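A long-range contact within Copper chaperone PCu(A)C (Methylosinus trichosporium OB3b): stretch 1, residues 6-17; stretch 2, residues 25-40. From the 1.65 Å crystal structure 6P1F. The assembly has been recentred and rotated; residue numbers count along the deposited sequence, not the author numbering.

Stretch 1 (6-17) GKIKIEHPWLRA
Stretch 2 25-40: AQLYMLVVNSADRPDR

Antiparallel pairing of two neighbouring strands in the copper chaperone PCu(A)C. Strand 8-16 and strand 25-33 run at 167° between their N-to-C directions, their axes approach to 4.6 Å, and the two stretches bury 997 Å² between them, both sides summed. Within these strands the backbone is extended except at His12 (phi/psi 45/54), where the ladder bulges; just outside them, Lys7 (-99/9) and Ser34 (-91/4) turn away from the extended form. Before the bulge Ile8 faces Asn33, Lys9 Val32, Ile10 Val31 and Glu11 Leu30; beyond it the register has shifted by one, and Trp14 faces Tyr28 and Leu15 faces Leu27.

Hydrogen bonds close the hydrogen-bonded pairs in both directions: Lys9 N to Val32 O 3.0 Å and Val32 N to Lys9 O 2.9 Å; Glu11 N to Leu30 O 2.8 Å and Leu30 N to Glu11 O 3.2 Å; Trp14 N to Tyr28 O 2.9 Å and Tyr28 N to Trp14 O 2.7 Å. One hydrogen bond extends the ladder at each end, Ser34 N to Lys7 O at 2.8 Å and Arg16 N to Gln26 O at 3.0 Å. Between these rungs the strands draw in, to a CA-CA distance of 4.0 Å at Leu15 and Leu27, and CA-H groups meet carbonyls, as where Pro13 CA lies 3.4 Å from Tyr28 O.

The largest area covered on any one residue, 106 Å², belongs to Tyr28, on the face carrying Lys9, Glu11, Trp14, Leu30 and Val32. Trp14 (chi1 63°, p; chi2 -80°) swings its indole back toward stretch 2, and Tyr28 (chi1 -45°, m; chi2 -84°) fills the space over one indole face, its CD2 3.4 Å from Trp14 CZ2. The six-membered rings are oblique, planes at 38° and centroids 4.5 Å apart, while Tyr28 CB sits over the five-membered ring of Trp14, 4.1 Å from its centroid. Arg16 (m, t, t) borders the phenol edge with CG near the ring plane; Arg16 CD is 3.6 Å from Tyr28 OH, which lies over one guanidinium face. Tyr28 OH donates to Gln26 OE1 at 2.7 Å. Farther along, Glu11 CB packs 3.8 Å from Leu30 CB, but the carboxylate end leads away.

The face of Ile8, Ile10, Leu15, Leu27 and Val31 is buried and mostly apolar, but Asn33 is on it too and Asp39 reaches Ile8. Leu15 CB (chi1 p) meets Leu27 CB (chi1 t) at 4.1 Å. At the bulge Met29 (p, t, t) spans two neighbours: its CB abuts Pro13 CB at 3.9 Å, while its extended chain carries SD to 3.8 Å from Ile10 CG2. Ile8 (m, m) bends its end nearer stretch 2, fitting between two polar groups, with CD1 3.8 Å from Asn33 OD1 and CG1 3.6 Å from Asp39 OD2.

Asn33 (chi1 t) ties the following turn: OD1 accepts from Ala35 N and ND2 donates to Arg37 O. Ala35 CB rests against Lys7 CB. At the other end, Ala25 CB presses to 3.1 Å from Arg16 O.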

ATOM      1  N   GLY A   6     -12.353  10.002  -5.937  1.00 17.85           N
ATOM      2  CA  GLY A   6     -12.119  10.498  -7.298  1.00 18.53           C
ATOM      3  C   GLY A   6     -12.102   9.390  -8.336  1.00 15.20           C
ATOM      4  O   GLY A   6     -12.924   8.491  -8.329  1.00 20.82           O
ATOM      5  N   LYS A   7     -11.074   9.419  -9.195  1.00 16.41           N
ATOM      6  CA  LYS A   7     -10.873   8.432 -10.249  1.00 19.26           C
ATOM      7  C   LYS A   7      -9.830   7.351  -9.832  1.00 15.47           C
ATOM      8  O   LYS A   7      -9.439   6.517 -10.645  1.00 18.07           O
ATOM      9  CB  LYS A   7     -10.419   9.159 -11.530  1.00 20.27           C
ATOM     10  CG  LYS A   7     -11.449  10.160 -12.069  1.00 24.35           C
ATOM     11  CD  LYS A   7     -12.544   9.420 -12.816  1.00 33.84           C
ATOM     12  CE  LYS A   7     -13.091  10.268 -13.960  1.00 45.64           C
ATOM     13  NZ  LYS A   7     -13.514  11.632 -13.502  1.00 57.85           N
ATOM     14  N   ILE A   8      -9.430   7.368  -8.561  1.00 13.02           N
ATOM     15  CA  ILE A   8      -8.539   6.367  -7.977  1.00 13.01           C
ATOM     16  C   ILE A   8      -9.314   5.235  -7.341  1.00 15.60           C
ATOM     17  O   ILE A   8     -10.310   5.471  -6.653  1.00 17.48           O
ATOM     18  CB  ILE A   8      -7.646   7.006  -6.892  1.00 18.59           C
ATOM     19  CG1 ILE A   8      -6.688   7.996  -7.532  1.00 16.29           C
ATOM     20  CG2 ILE A   8      -6.903   5.957  -6.089  1.00 18.70           C
ATOM     21  CD1 ILE A   8      -5.667   7.338  -8.433  1.00 17.99           C
ATOM     22  N   LYS A   9      -8.881   3.991  -7.596  1.00 14.20           N
ATOM     23  CA  LYS A   9      -9.430   2.852  -6.881  1.00 14.47           C
ATOM     24  C   LYS A   9      -8.307   2.134  -6.224  1.00 15.55           C
ATOM     25  O   LYS A   9      -7.222   2.045  -6.782  1.00 16.83           O
ATOM     26  CB  LYS A   9     -10.165   1.865  -7.811  1.00 16.45           C
ATOM     27  CG  LYS A   9     -11.511   2.412  -8.252  1.00 18.71           C
ATOM     28  CD  LYS A   9     -12.416   1.296  -8.818  1.00 29.31           C
ATOM     29  CE  LYS A   9     -13.834   1.832  -9.019  1.00 35.25           C
ATOM     30  NZ  LYS A   9     -14.838   0.740  -9.248  1.00 39.78           N
ATOM     31  N   ILE A  10      -8.571   1.575  -5.056  1.00 13.69           N
ATOM     32  CA  ILE A  10      -7.590   0.731  -4.381  1.00 15.03           C
ATOM     33  C   ILE A  10      -8.290  -0.593  -4.139  1.00 15.79           C
ATOM     34  O   ILE A  10      -9.338  -0.626  -3.502  1.00 18.80           O
ATOM     35  CB  ILE A  10      -7.113   1.351  -3.053  1.00 18.14           C
ATOM     36  CG1 ILE A  10      -6.501   2.756  -3.281  1.00 18.56           C
ATOM     37  CG2 ILE A  10      -6.100   0.427  -2.364  1.00 18.93           C
ATOM     38  CD1 ILE A  10      -7.492   3.935  -3.031  1.00 24.59           C
ATOM     39  N   GLU A  11      -7.721  -1.684  -4.650  1.00 13.89           N
ATOM     40  CA  GLU A  11      -8.397  -2.985  -4.560  1.00 16.20           C
ATOM     41  C   GLU A  11      -7.652  -3.911  -3.629  1.00 16.84           C
ATOM     42  O   GLU A  11      -6.438  -4.078  -3.766  1.00 17.28           O
ATOM     43  CB  GLU A  11      -8.487  -3.651  -5.940  1.00 18.93           C
ATOM     44  CG  GLU A  11      -9.144  -2.782  -7.013  1.00 21.71           C
ATOM     45  CD  GLU A  11     -10.669  -2.800  -6.974  1.00 27.18           C
ATOM     46  OE1 GLU A  11     -11.279  -3.479  -6.101  1.00 23.27           O
ATOM     47  OE2 GLU A  11     -11.256  -2.130  -7.854  1.00 26.51           O
ATOM     48  N   HIS A  12      -8.402  -4.526  -2.722  1.00 16.27           N
ATOM     49  CA  HIS A  12      -7.934  -5.610  -1.841  1.00 20.35           C
ATOM     50  C   HIS A  12      -6.564  -5.375  -1.180  1.00 16.11           C
ATOM     51  O   HIS A  12      -5.658  -6.206  -1.291  1.00 20.52           O
ATOM     52  CB  HIS A  12      -7.908  -6.935  -2.615  1.00 21.87           C
ATOM     53  CG  HIS A  12      -9.257  -7.359  -3.110  1.00 39.92           C
ATOM     54  ND1 HIS A  12      -9.994  -8.363  -2.512  1.00 54.49           N
ATOM     55  CD2 HIS A  12     -10.016  -6.898  -4.130  1.00 38.48           C
ATOM     56  CE1 HIS A  12     -11.134  -8.516  -3.159  1.00 47.46           C
ATOM     57  NE2 HIS A  12     -11.174  -7.639  -4.147  1.00 41.70           N
ATOM     58  N   PRO A  13      -6.407  -4.239  -0.498  1.00 15.98           N
ATOM     59  CA  PRO A  13      -5.139  -4.041   0.220  1.00 17.38           C
ATOM     60  C   PRO A  13      -4.951  -5.071   1.320  1.00 16.93           C
ATOM     61  O   PRO A  13      -5.873  -5.377   2.103  1.00 17.42           O
ATOM     62  CB  PRO A  13      -5.273  -2.631   0.796  1.00 16.52           C
ATOM     63  CG  PRO A  13      -6.810  -2.412   0.923  1.00 14.88           C
ATOM     64  CD  PRO A  13      -7.364  -3.133  -0.263  1.00 14.04           C
ATOM     65  N   TRP A  14      -3.746  -5.630   1.391  1.00 16.73           N
ATOM     66  CA  TRP A  14      -3.459  -6.565   2.463  1.00 14.66           C
ATOM     67  C   TRP A  14      -1.981  -6.497   2.782  1.00 18.05           C
ATOM     68  O   TRP A  14      -1.204  -6.013   1.967  1.00 16.73           O
ATOM     69  CB  TRP A  14      -3.846  -8.009   2.075  1.00 16.43           C
ATOM     70  CG  TRP A  14      -3.093  -8.605   0.905  1.00 15.69           C
ATOM     71  CD1 TRP A  14      -3.326  -8.393  -0.424  1.00 17.13           C
ATOM     72  CD2 TRP A  14      -1.979  -9.511   0.979  1.00 17.29           C
ATOM     73  NE1 TRP A  14      -2.407  -9.106  -1.190  1.00 19.64           N
ATOM     74  CE2 TRP A  14      -1.599  -9.819  -0.345  1.00 19.74           C
ATOM     75  CE3 TRP A  14      -1.283 -10.105   2.048  1.00 17.66           C
ATOM     76  CZ2 TRP A  14      -0.545 -10.715  -0.638  1.00 19.58           C
ATOM     77  CZ3 TRP A  14      -0.232 -10.990   1.753  1.00 18.04           C
ATOM     78  CH2 TRP A  14       0.124 -11.269   0.428  1.00 18.79           C
ATOM     79  N   LEU A  15      -1.608  -6.995   3.950  1.00 16.34           N
ATOM     80  CA  LEU A  15      -0.183  -6.999   4.326  1.00 15.41           C
ATOM     81  C   LEU A  15       0.173  -8.291   5.013  1.00 20.19           C
ATOM     82  O   LEU A  15      -0.679  -8.978   5.587  1.00 18.12           O
ATOM     83  CB  LEU A  15       0.136  -5.807   5.228  1.00 14.97           C
ATOM     84  CG  LEU A  15      -0.582  -5.669   6.577  1.00 15.71           C
ATOM     85  CD1 LEU A  15       0.190  -6.327   7.738  1.00 21.73           C
ATOM     86  CD2 LEU A  15      -0.800  -4.178   6.891  1.00 20.82           C
ATOM     87  N   ARG A  16       1.447  -8.640   4.926  1.00 16.14           N
ATOM     88  CA  ARG A  16       2.005  -9.717   5.727  1.00 16.85           C
ATOM     89  C   ARG A  16       2.314  -9.228   7.111  1.00 20.26           C
ATOM     90  O   ARG A  16       3.058  -8.249   7.279  1.00 18.28           O
ATOM     91  CB  ARG A  16       3.280 -10.233   5.075  1.00 17.58           C
ATOM     92  CG  ARG A  16       3.050 -11.046   3.858  1.00 18.06           C
ATOM     93  CD  ARG A  16       4.376 -11.364   3.219  1.00 19.03           C
ATOM     94  NE  ARG A  16       4.288 -12.462   2.262  1.00 20.85           N
ATOM     95  CZ  ARG A  16       5.308 -12.876   1.519  1.00 21.27           C
ATOM     96  NH1 ARG A  16       6.486 -12.265   1.625  1.00 22.39           N
ATOM     97  NH2 ARG A  16       5.158 -13.881   0.667  1.00 21.57           N
ATOM     98  N   ALA A  17       1.776  -9.898   8.128  1.00 19.75           N
ATOM     99  CA  ALA A  17       2.052  -9.461   9.483  1.00 18.75           C
ATOM    100  C   ALA A  17       3.563  -9.544   9.705  1.00 22.84           C
ATOM    101  O   ALA A  17       4.202 -10.441   9.169  1.00 20.84           O
ATOM    102  CB  ALA A  17       1.311 -10.308  10.483  1.00 21.18           C
ATOM    103  N   ALA A  25       7.270  -4.759   7.384  1.00 20.51           N
ATOM    104  CA  ALA A  25       6.351  -5.728   6.777  1.00 21.26           C
ATOM    105  C   ALA A  25       5.997  -5.249   5.388  1.00 20.60           C
ATOM    106  O   ALA A  25       6.163  -4.067   5.082  1.00 23.26           O
ATOM    107  CB  ALA A  25       5.088  -5.883   7.642  1.00 25.35           C
ATOM    108  N   GLN A  26       5.516  -6.150   4.541  1.00 17.93           N
ATOM    109  CA  GLN A  26       5.177  -5.763   3.174  1.00 14.81           C
ATOM    110  C   GLN A  26       3.682  -5.671   3.023  1.00 18.61           C
ATOM    111  O   GLN A  26       2.953  -6.490   3.545  1.00 19.41           O
ATOM    112  CB  GLN A  26       5.748  -6.741   2.175  1.00 16.57           C
ATOM    113  CG  GLN A  26       7.265  -6.713   2.175  1.00 20.64           C
ATOM    114  CD  GLN A  26       7.881  -7.346   0.949  1.00 22.89           C
ATOM    115  OE1 GLN A  26       7.199  -7.964   0.114  1.00 22.31           O
ATOM    116  NE2 GLN A  26       9.203  -7.183   0.820  1.00 24.11           N
ATOM    117  N   LEU A  27       3.255  -4.632   2.311  1.00 15.20           N
ATOM    118  CA  LEU A  27       1.858  -4.380   2.018  1.00 13.97           C
ATOM    119  C   LEU A  27       1.655  -4.456   0.501  1.00 15.51           C
ATOM    120  O   LEU A  27       2.515  -4.071  -0.266  1.00 15.34           O
ATOM    121  CB  LEU A  27       1.441  -3.015   2.556  1.00 15.47           C
ATOM    122  CG  LEU A  27       0.007  -2.567   2.244  1.00 19.21           C
ATOM    123  CD1 LEU A  27      -0.640  -1.828   3.429  1.00 26.83           C
ATOM    124  CD2 LEU A  27      -0.002  -1.751   0.986  1.00 20.88           C
ATOM    125  N   TYR A  28       0.501  -4.981   0.075  1.00 13.81           N
ATOM    126  CA  TYR A  28       0.215  -5.148  -1.326  1.00 13.74           C
ATOM    127  C   TYR A  28      -1.175  -4.647  -1.648  1.00 16.33           C
ATOM    128  O   TYR A  28      -2.109  -4.975  -0.944  1.00 15.43           O
ATOM    129  CB  TYR A  28       0.310  -6.624  -1.719  1.00 14.02           C
ATOM    130  CG  TYR A  28       1.523  -7.321  -1.166  1.00 14.19           C
ATOM    131  CD1 TYR A  28       2.752  -7.245  -1.823  1.00 15.92           C
ATOM    132  CD2 TYR A  28       1.439  -8.030   0.021  1.00 15.04           C
ATOM    133  CE1 TYR A  28       3.859  -7.903  -1.305  1.00 18.06           C
ATOM    134  CE2 TYR A  28       2.526  -8.692   0.535  1.00 17.13           C
ATOM    135  CZ  TYR A  28       3.740  -8.622  -0.144  1.00 21.85           C
ATOM    136  OH  TYR A  28       4.862  -9.263   0.330  1.00 18.64           O
ATOM    137  N   MET A  29      -1.306  -3.813  -2.664  1.00 16.08           N
ATOM    138  CA  MET A  29      -2.625  -3.352  -3.067  1.00 16.72           C
ATOM    139  C   MET A  29      -2.605  -3.057  -4.546  1.00 18.35           C
ATOM    140  O   MET A  29      -1.583  -2.648  -5.087  1.00 19.63           O
ATOM    141  CB  MET A  29      -3.025  -2.090  -2.297  1.00 16.42           C
ATOM    142  CG  MET A  29      -2.009  -0.943  -2.436  1.00 17.79           C
ATOM    143  SD  MET A  29      -2.444   0.422  -1.294  1.00 22.15           S
ATOM    144  CE  MET A  29      -1.012   1.506  -1.509  1.00 18.59           C
ATOM    145  N   LEU A  30      -3.745  -3.239  -5.196  1.00 15.01           N
ATOM    146  CA  LEU A  30      -3.881  -2.853  -6.592  1.00 14.04           C
ATOM    147  C   LEU A  30      -4.327  -1.412  -6.629  1.00 17.31           C
ATOM    148  O   LEU A  30      -5.374  -1.085  -6.057  1.00 18.20           O
ATOM    149  CB  LEU A  30      -4.906  -3.781  -7.270  1.00 18.09           C
ATOM    150  CG  LEU A  30      -5.447  -3.380  -8.645  1.00 21.15           C
ATOM    151  CD1 LEU A  30      -4.331  -3.139  -9.636  1.00 23.22           C
ATOM    152  CD2 LEU A  30      -6.316  -4.542  -9.112  1.00 25.00           C
ATOM    153  N   VAL A  31      -3.521  -0.537  -7.230  1.00 13.45           N
ATOM    154  CA  VAL A  31      -3.896   0.875  -7.317  1.00 14.01           C
ATOM    155  C   VAL A  31      -4.244   1.207  -8.754  1.00 18.19           C
ATOM    156  O   VAL A  31      -3.472   0.920  -9.672  1.00 17.62           O
ATOM    157  CB  VAL A  31      -2.739   1.777  -6.861  1.00 15.36           C
ATOM    158  CG1 VAL A  31      -3.147   3.258  -6.936  1.00 17.27           C
ATOM    159  CG2 VAL A  31      -2.295   1.412  -5.445  1.00 19.15           C
ATOM    160  N   VAL A  32      -5.396   1.821  -8.970  1.00 14.03           N
ATOM    161  CA  VAL A  32      -5.810   2.081 -10.335  1.00 15.53           C
ATOM    162  C   VAL A  32      -6.101   3.562 -10.504  1.00 15.27           C
ATOM    163  O   VAL A  32      -6.805   4.156  -9.693  1.00 17.32           O
ATOM    164  CB  VAL A  32      -7.075   1.268 -10.715  1.00 16.66           C
ATOM    165  CG1 VAL A  32      -7.543   1.666 -12.078  1.00 18.84           C
ATOM    166  CG2 VAL A  32      -6.797  -0.251 -10.658  1.00 17.82           C
ATOM    167  N   ASN A  33      -5.476   4.187 -11.497  1.00 14.41           N
ATOM    168  CA  ASN A  33      -5.852   5.559 -11.833  1.00 14.62           C
ATOM    169  C   ASN A  33      -6.677   5.552 -13.103  1.00 15.39           C
ATOM    170  O   ASN A  33      -6.143   5.321 -14.196  1.00 16.40           O
ATOM    171  CB  ASN A  33      -4.608   6.444 -12.014  1.00 13.60           C
ATOM    172  CG  ASN A  33      -4.981   7.878 -12.382  1.00 15.42           C
ATOM    173  OD1 ASN A  33      -6.088   8.331 -12.089  1.00 17.36           O
ATOM    174  ND2 ASN A  33      -4.033   8.627 -12.980  1.00 16.34           N
ATOM    175  N   SER A  34      -7.993   5.806 -12.970  1.00 19.34           N
ATOM    176  CA  SER A  34      -8.859   5.865 -14.135  1.00 17.38           C
ATOM    177  C   SER A  34      -8.985   7.263 -14.715  1.00 18.47           C
ATOM    178  O   SER A  34      -9.751   7.451 -15.655  1.00 21.11           O
ATOM    179  CB  SER A  34     -10.259   5.347 -13.797  1.00 22.83           C
ATOM    180  OG  SER A  34     -10.149   3.968 -13.594  1.00 30.78           O
ATOM    181  N   ALA A  35      -8.249   8.235 -14.182  1.00 16.08           N
ATOM    182  CA  ALA A  35      -8.263   9.593 -14.759  1.00 16.36           C
ATOM    183  C   ALA A  35      -7.461   9.678 -16.054  1.00 22.04           C
ATOM    184  O   ALA A  35      -6.512   8.918 -16.277  1.00 19.21           O
ATOM    185  CB  ALA A  35      -7.702  10.632 -13.760  1.00 15.10           C
ATOM    186  N   ASP A  36      -7.840  10.641 -16.886  1.00 19.35           N
ATOM    187  CA  ASP A  36      -7.111  10.993 -18.099  1.00 21.02           C
ATOM    188  C   ASP A  36      -5.903  11.852 -17.805  1.00 24.47           C
ATOM    189  O   ASP A  36      -5.283  12.356 -18.736  1.00 27.30           O
ATOM    190  CB  ASP A  36      -7.991  11.814 -19.048  1.00 27.19           C
ATOM    191  CG  ASP A  36      -9.038  11.003 -19.716  1.00 46.04           C
ATOM    192  OD1 ASP A  36      -8.930   9.762 -19.655  1.00 47.31           O
ATOM    193  OD2 ASP A  36      -9.957  11.615 -20.310  1.00 61.18           O
ATOM    194  N   ARG A  37      -5.651  12.095 -16.523  1.00 21.02           N
ATOM    195  CA  ARG A  37      -4.547  12.944 -16.050  1.00 26.53           C
ATOM    196  C   ARG A  37      -3.815  12.133 -14.992  1.00 23.12           C
ATOM    197  O   ARG A  37      -4.392  11.217 -14.408  1.00 19.05           O
ATOM    198  CB  ARG A  37      -5.049  14.266 -15.448  1.00 28.60           C
ATOM    199  CG  ARG A  37      -6.181  14.943 -16.213  1.00 47.67           C
ATOM    200  CD  ARG A  37      -5.716  16.231 -16.882  1.00 54.48           C
ATOM    201  NE  ARG A  37      -5.299  17.244 -15.914  1.00 66.38           N
ATOM    202  CZ  ARG A  37      -4.314  18.116 -16.118  1.00 73.20           C
ATOM    203  NH1 ARG A  37      -3.630  18.102 -17.261  1.00 57.87           N
ATOM    204  NH2 ARG A  37      -4.005  19.000 -15.175  1.00 62.36           N
ATOM    205  N   PRO A  38      -2.529  12.425 -14.767  1.00 18.88           N
ATOM    206  CA  PRO A  38      -1.809  11.613 -13.802  1.00 16.52           C
ATOM    207  C   PRO A  38      -2.208  11.972 -12.376  1.00 18.53           C
ATOM    208  O   PRO A  38      -2.846  12.995 -12.121  1.00 20.44           O
ATOM    209  CB  PRO A  38      -0.321  11.976 -14.056  1.00 19.53           C
ATOM    210  CG  PRO A  38      -0.386  13.347 -14.661  1.00 26.15           C
ATOM    211  CD  PRO A  38      -1.657  13.380 -15.479  1.00 23.75           C
ATOM    212  N   ASP A  39      -1.878  11.085 -11.453  1.00 16.78           N
ATOM    213  CA  ASP A  39      -2.045  11.380 -10.043  1.00 15.59           C
ATOM    214  C   ASP A  39      -0.751  10.928  -9.350  1.00 15.33           C
ATOM    215  O   ASP A  39       0.152  10.404  -9.989  1.00 17.99           O
ATOM    216  CB  ASP A  39      -3.277  10.654  -9.439  1.00 16.81           C
ATOM    217  CG  ASP A  39      -3.873  11.388  -8.241  1.00 19.03           C
ATOM    218  OD1 ASP A  39      -3.151  12.069  -7.502  1.00 18.55           O
ATOM    219  OD2 ASP A  39      -5.099  11.245  -8.014  1.00 18.93           O
ATOM    220  N   ARG A  40      -0.667  11.149  -8.050  1.00 16.41           N
ATOM    221  CA  ARG A  40       0.516  10.716  -7.288  1.00 13.52           C
ATOM    222  C   ARG A  40       0.072  10.315  -5.912  1.00 13.82           C
ATOM    223  O   ARG A  40      -0.599  11.079  -5.249  1.00 15.35           O
ATOM    224  CB  ARG A  40       1.556  11.850  -7.184  1.00 19.99           C
ATOM    225  CG  ARG A  40       2.934  11.369  -6.689  1.00 30.05           C
ATOM    226  CD  ARG A  40       3.935  12.538  -6.612  1.00 36.99           C
ATOM    227  NE  ARG A  40       3.518  13.572  -7.545  1.00 52.86           N
ATOM    228  CZ  ARG A  40       4.087  13.790  -8.720  1.00 48.54           C
ATOM    229  NH1 ARG A  40       5.156  13.084  -9.087  1.00 46.27           N
ATOM    230  NH2 ARG A  40       3.606  14.739  -9.507  1.00 41.54           N
TER